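Local coordinates for protein thioesterase (Streptomyces sp. WAC02707, PDB 6VAP) that is a type II thioesterase of borrelidin biosynthesis and probably hydrolyses thioester-bound acyl groups from the carrier domains of the polyketide synthase, at residues I73-L84 with T102-F111. Numbering follows the deposited sequence.
Sequences IDELANQLFPVL and TLAFELARRF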
loop_
_atom_site.group_PDB
_atom_site.type_symbol
_atom_site.label_atom_id
_atom_site.label_comp_id
_atom_site.label_asym_id
_atom_site.label_seq_id
_atom_site.Cartn_x
_atom_site.Cartn_y
_atom_site.Cartn_z
ATOM N N ILE A 73 -3.881 7.681 -8.714
ATOM C CA ILE A 73 -4.251 6.963 -7.499
ATOM C C ILE A 73 -5.763 6.908 -7.339
ATOM O O ILE A 73 -6.334 5.879 -6.960
ATOM C CB ILE A 73 -3.588 7.641 -6.291
ATOM C CG1 ILE A 73 -2.059 7.442 -6.325
ATOM C CG2 ILE A 73 -4.172 7.067 -4.977
ATOM C CD1 ILE A 73 -1.640 6.114 -5.782
ATOM N N ASP A 74 -6.441 8.019 -7.604
ATOM C CA ASP A 74 -7.895 8.024 -7.453
ATOM C C ASP A 74 -8.570 7.053 -8.416
ATOM O O ASP A 74 -9.580 6.425 -8.072
ATOM C CB ASP A 74 -8.450 9.432 -7.654
ATOM C CG ASP A 74 -8.450 10.241 -6.370
ATOM O OD1 ASP A 74 -8.988 9.749 -5.353
ATOM O OD2 ASP A 74 -7.907 11.367 -6.370
ATOM N N GLU A 75 -7.993 6.874 -9.608
ATOM C CA GLU A 75 -8.550 5.914 -10.552
ATOM C C GLU A 75 -8.262 4.499 -10.089
ATOM O O GLU A 75 -9.141 3.635 -10.152
ATOM C CB GLU A 75 -7.986 6.141 -11.958
ATOM C CG GLU A 75 -8.547 7.377 -12.644
ATOM C CD GLU A 75 -7.670 7.860 -13.781
ATOM O OE1 GLU A 75 -7.770 9.053 -14.145
ATOM O OE2 GLU A 75 -6.880 7.048 -14.310
ATOM N N LEU A 76 -7.034 4.242 -9.622
ATOM C CA LEU A 76 -6.740 2.954 -8.995
ATOM C C LEU A 76 -7.739 2.651 -7.884
ATOM O O LEU A 76 -8.297 1.551 -7.810
ATOM C CB LEU A 76 -5.310 2.923 -8.441
ATOM C CG LEU A 76 -4.232 2.445 -9.418
ATOM C CD1 LEU A 76 -2.855 2.942 -8.942
ATOM C CD2 LEU A 76 -4.238 0.965 -9.561
ATOM N N ALA A 77 -7.935 3.606 -6.978
ATOM C CA ALA A 77 -8.876 3.419 -5.875
ATOM C C ALA A 77 -10.319 3.236 -6.350
ATOM O O ALA A 77 -11.038 2.353 -5.865
ATOM C CB ALA A 77 -8.804 4.616 -4.936
ATOM N N ASN A 78 -10.776 4.100 -7.248
ATOM C CA ASN A 78 -12.157 4.027 -7.680
ATOM C C ASN A 78 -12.450 2.699 -8.350
ATOM O O ASN A 78 -13.532 2.140 -8.168
ATOM C CB ASN A 78 -12.439 5.186 -8.610
ATOM C CG ASN A 78 -12.627 6.497 -7.870
ATOM O OD1 ASN A 78 -12.928 6.516 -6.678
ATOM N ND2 ASN A 78 -12.439 7.618 -8.590
ATOM N N GLN A 79 -11.521 2.190 -9.162
ATOM C CA GLN A 79 -11.710 0.875 -9.777
ATOM C C GLN A 79 -11.563 -0.248 -8.748
ATOM O O GLN A 79 -12.276 -1.266 -8.813
ATOM C CB GLN A 79 -10.691 0.683 -10.916
ATOM C CG GLN A 79 -10.987 1.505 -12.145
ATOM C CD GLN A 79 -10.205 1.037 -13.355
ATOM O OE1 GLN A 79 -9.997 -0.152 -13.554
ATOM N NE2 GLN A 79 -9.767 1.971 -14.161
ATOM N N LEU A 80 -10.643 -0.084 -7.792
ATOM C CA LEU A 80 -10.354 -1.172 -6.872
ATOM C C LEU A 80 -11.404 -1.281 -5.777
ATOM O O LEU A 80 -11.681 -2.388 -5.309
ATOM C CB LEU A 80 -8.970 -0.960 -6.271
ATOM C CG LEU A 80 -8.536 -1.861 -5.151
ATOM C CD1 LEU A 80 -8.568 -3.337 -5.593
ATOM C CD2 LEU A 80 -7.121 -1.449 -4.714
ATOM N N PHE A 81 -12.016 -0.168 -5.380
ATOM C CA PHE A 81 -12.898 -0.208 -4.220
ATOM C C PHE A 81 -14.064 -1.143 -4.410
ATOM O O PHE A 81 -14.302 -1.953 -3.498
ATOM C CB PHE A 81 -13.367 1.199 -3.871
ATOM C CG PHE A 81 -14.106 1.269 -2.562
ATOM C CD1 PHE A 81 -13.534 0.763 -1.388
ATOM C CD2 PHE A 81 -15.361 1.841 -2.496
ATOM C CE1 PHE A 81 -14.217 0.815 -0.201
ATOM C CE2 PHE A 81 -16.033 1.911 -1.290
ATOM C CZ PHE A 81 -15.462 1.390 -0.148
ATOM N N PRO A 82 -14.851 -1.067 -5.503
ATOM C CA PRO A 82 -15.971 -2.007 -5.668
ATOM C C PRO A 82 -15.553 -3.452 -5.609
ATOM O O PRO A 82 -16.326 -4.300 -5.146
ATOM C CB PRO A 82 -16.535 -1.652 -7.053
ATOM C CG PRO A 82 -15.873 -0.364 -7.450
ATOM C CD PRO A 82 -14.641 -0.232 -6.703
ATOM N N VAL A 83 -14.365 -3.770 -6.107
ATOM C CA VAL A 83 -13.885 -5.144 -6.063
ATOM C C VAL A 83 -13.596 -5.548 -4.626
ATOM O O VAL A 83 -14.032 -6.608 -4.164
ATOM C CB VAL A 83 -12.636 -5.306 -6.946
ATOM C CG1 VAL A 83 -12.167 -6.748 -6.957
ATOM C CG2 VAL A 83 -12.960 -4.829 -8.380
ATOM N N LEU A 84 -12.829 -4.721 -3.904
ATOM C CA LEU A 84 -12.578 -5.012 -2.497
ATOM C C LEU A 84 -13.860 -5.005 -1.689
ATOM O O LEU A 84 -13.983 -5.780 -0.740
ATOM C CB LEU A 84 -11.597 -4.012 -1.902
ATOM C CG LEU A 84 -10.138 -4.291 -2.247
ATOM C CD1 LEU A 84 -9.336 -3.043 -1.942
ATOM C CD2 LEU A 84 -9.603 -5.503 -1.456
ATOM N N THR A 102 -0.342 5.613 -0.158
ATOM C CA THR A 102 -1.322 6.614 -0.553
ATOM C C THR A 102 -2.595 5.942 -1.061
ATOM O O THR A 102 -3.710 6.346 -0.708
ATOM C CB THR A 102 -0.728 7.537 -1.614
ATOM O OG1 THR A 102 0.456 8.167 -1.122
ATOM C CG2 THR A 102 -1.767 8.634 -2.026
ATOM N N LEU A 103 -2.450 4.905 -1.880
ATOM C CA LEU A 103 -3.610 4.136 -2.302
ATOM C C LEU A 103 -4.349 3.561 -1.109
ATOM O O LEU A 103 -5.579 3.655 -1.050
ATOM C CB LEU A 103 -3.180 3.039 -3.259
ATOM C CG LEU A 103 -4.294 2.122 -3.764
ATOM C CD1 LEU A 103 -5.425 2.939 -4.402
ATOM C CD2 LEU A 103 -3.733 1.152 -4.768
ATOM N N ALA A 104 -3.615 3.006 -0.136
ATOM C CA ALA A 104 -4.250 2.459 1.057
ATOM C C ALA A 104 -5.028 3.516 1.803
ATOM O O ALA A 104 -6.113 3.226 2.321
ATOM C CB ALA A 104 -3.224 1.815 1.994
ATOM N N PHE A 105 -4.489 4.736 1.863
ATOM C CA PHE A 105 -5.177 5.808 2.555
ATOM C C PHE A 105 -6.442 6.198 1.822
ATOM O O PHE A 105 -7.449 6.502 2.451
ATOM C CB PHE A 105 -4.256 7.007 2.699
ATOM C CG PHE A 105 -4.982 8.298 2.994
ATOM C CD1 PHE A 105 -5.414 8.605 4.288
ATOM C CD2 PHE A 105 -5.184 9.217 2.011
ATOM C CE1 PHE A 105 -6.052 9.787 4.550
ATOM C CE2 PHE A 105 -5.816 10.400 2.271
ATOM C CZ PHE A 105 -6.254 10.693 3.549
ATOM N N GLU A 106 -6.382 6.263 0.497
ATOM C CA GLU A 106 -7.547 6.606 -0.307
ATOM C C GLU A 106 -8.618 5.536 -0.192
ATOM O O GLU A 106 -9.811 5.858 -0.114
ATOM C CB GLU A 106 -7.107 6.809 -1.758
ATOM C CG GLU A 106 -6.370 8.104 -2.014
ATOM C CD GLU A 106 -7.268 9.319 -1.745
ATOM O OE1 GLU A 106 -8.492 9.150 -1.785
ATOM O OE2 GLU A 106 -6.728 10.403 -1.484
ATOM N N LEU A 107 -8.209 4.266 -0.176
ATOM C CA LEU A 107 -9.156 3.176 0.037
ATOM C C LEU A 107 -9.766 3.258 1.423
ATOM O O LEU A 107 -10.973 3.057 1.591
ATOM C CB LEU A 107 -8.461 1.823 -0.162
ATOM C CG LEU A 107 -8.014 1.544 -1.574
ATOM C CD1 LEU A 107 -7.048 0.318 -1.621
ATOM C CD2 LEU A 107 -9.244 1.259 -2.440
ATOM N N ALA A 108 -8.976 3.668 2.410
ATOM C CA ALA A 108 -9.521 3.821 3.754
ATOM C C ALA A 108 -10.605 4.887 3.790
ATOM O O ALA A 108 -11.660 4.714 4.407
ATOM C CB ALA A 108 -8.403 4.146 4.735
ATOM N N ARG A 109 -10.349 6.011 3.138
ATOM C CA ARG A 109 -11.339 7.066 3.039
ATOM C C ARG A 109 -12.634 6.541 2.466
ATOM O O ARG A 109 -13.710 6.884 2.961
ATOM C CB ARG A 109 -10.806 8.195 2.150
ATOM C CG ARG A 109 -9.947 9.215 2.809
ATOM C CD ARG A 109 -9.453 10.254 1.781
ATOM N NE ARG A 109 -9.488 11.612 2.313
ATOM C CZ ARG A 109 -9.232 12.692 1.594
ATOM N NH1 ARG A 109 -8.942 12.569 0.306
ATOM N NH2 ARG A 109 -9.245 13.873 2.172
ATOM N N ARG A 110 -12.547 5.684 1.439
ATOM C CA ARG A 110 -13.750 5.145 0.808
ATOM C C ARG A 110 -14.464 4.098 1.674
ATOM O O ARG A 110 -15.696 4.004 1.666
ATOM C CB ARG A 110 -13.352 4.565 -0.544
ATOM C CG ARG A 110 -13.028 5.623 -1.567
ATOM C CD ARG A 110 -12.059 5.100 -2.610
ATOM N NE ARG A 110 -11.936 6.030 -3.757
ATOM C CZ ARG A 110 -11.139 7.101 -3.754
ATOM N NH1 ARG A 110 -10.434 7.411 -2.671
ATOM N NH2 ARG A 110 -11.067 7.876 -4.817
ATOM N N PHE A 111 -13.711 3.275 2.398
ATOM C CA PHE A 111 -14.330 2.328 3.313
ATOM C C PHE A 111 -15.130 3.060 4.370
ATOM O O PHE A 111 -16.284 2.708 4.627
ATOM C CB PHE A 111 -13.270 1.436 3.952
ATOM C CG PHE A 111 -12.856 0.275 3.088
ATOM C CD1 PHE A 111 -13.739 -0.776 2.837
ATOM C CD2 PHE A 111 -11.586 0.204 2.574
ATOM C CE1 PHE A 111 -13.379 -1.846 2.072
ATOM C CE2 PHE A 111 -11.193 -0.887 1.800
ATOM C CZ PHE A 111 -12.085 -1.902 1.531
#
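Helix segments I73-L84 and T102-F111 run in the same general direction, their axes crossing at -50° and 9.4 Å apart at closest approach, with the CA atoms of A77 and L107, and of I73 and L103, the nearest pairs. The small side chain of A77 is a knob among L103, E106, L107 and R110, and its CB lies squarely over one face of the R110 guanidinium, 3.6 Å from CZ. R110 runs extended from CG to NE and spends its edge on several acceptors. NE and NH2 both take OD1 of N78, side-on and from the same face of the amide, NH2 at 3.0 Å. NH2 also forms a salt bridge to OD1 of D74 at 2.8 Å. From the third nitrogen, NH1, bonds return to E106 of its own helix, to the backbone O and to OE1 at 2.8 Å. The cation thus sits between two carboxylates and probably offsets their mutual repulsion; the other oxygens of D74 and E106 go to R187 and Y184. This is the α/β-hydrolase fold: helix 99-113 follows the GxSxG nucleophile elbow expected at S98, and both helices cover one side of the central sheet. Facing strand 26-30, L103 fits among I73, L76, A77 and L80, while L107 fills the next hole, its CD1 3.6 Å from CD2 of L80. Towards the C-terminal ends, F81 has CG anti to its backbone N (chi1 -171°), which carries the ring across to helix 102-111. CB of R110 stands over the centre of one ring face, and CE1 points into the face of F111, 3.5 Å from CD1, an edge-to-face pair with planes at 82°. CB of L84 approaches CZ of F111 at 4.1 Å.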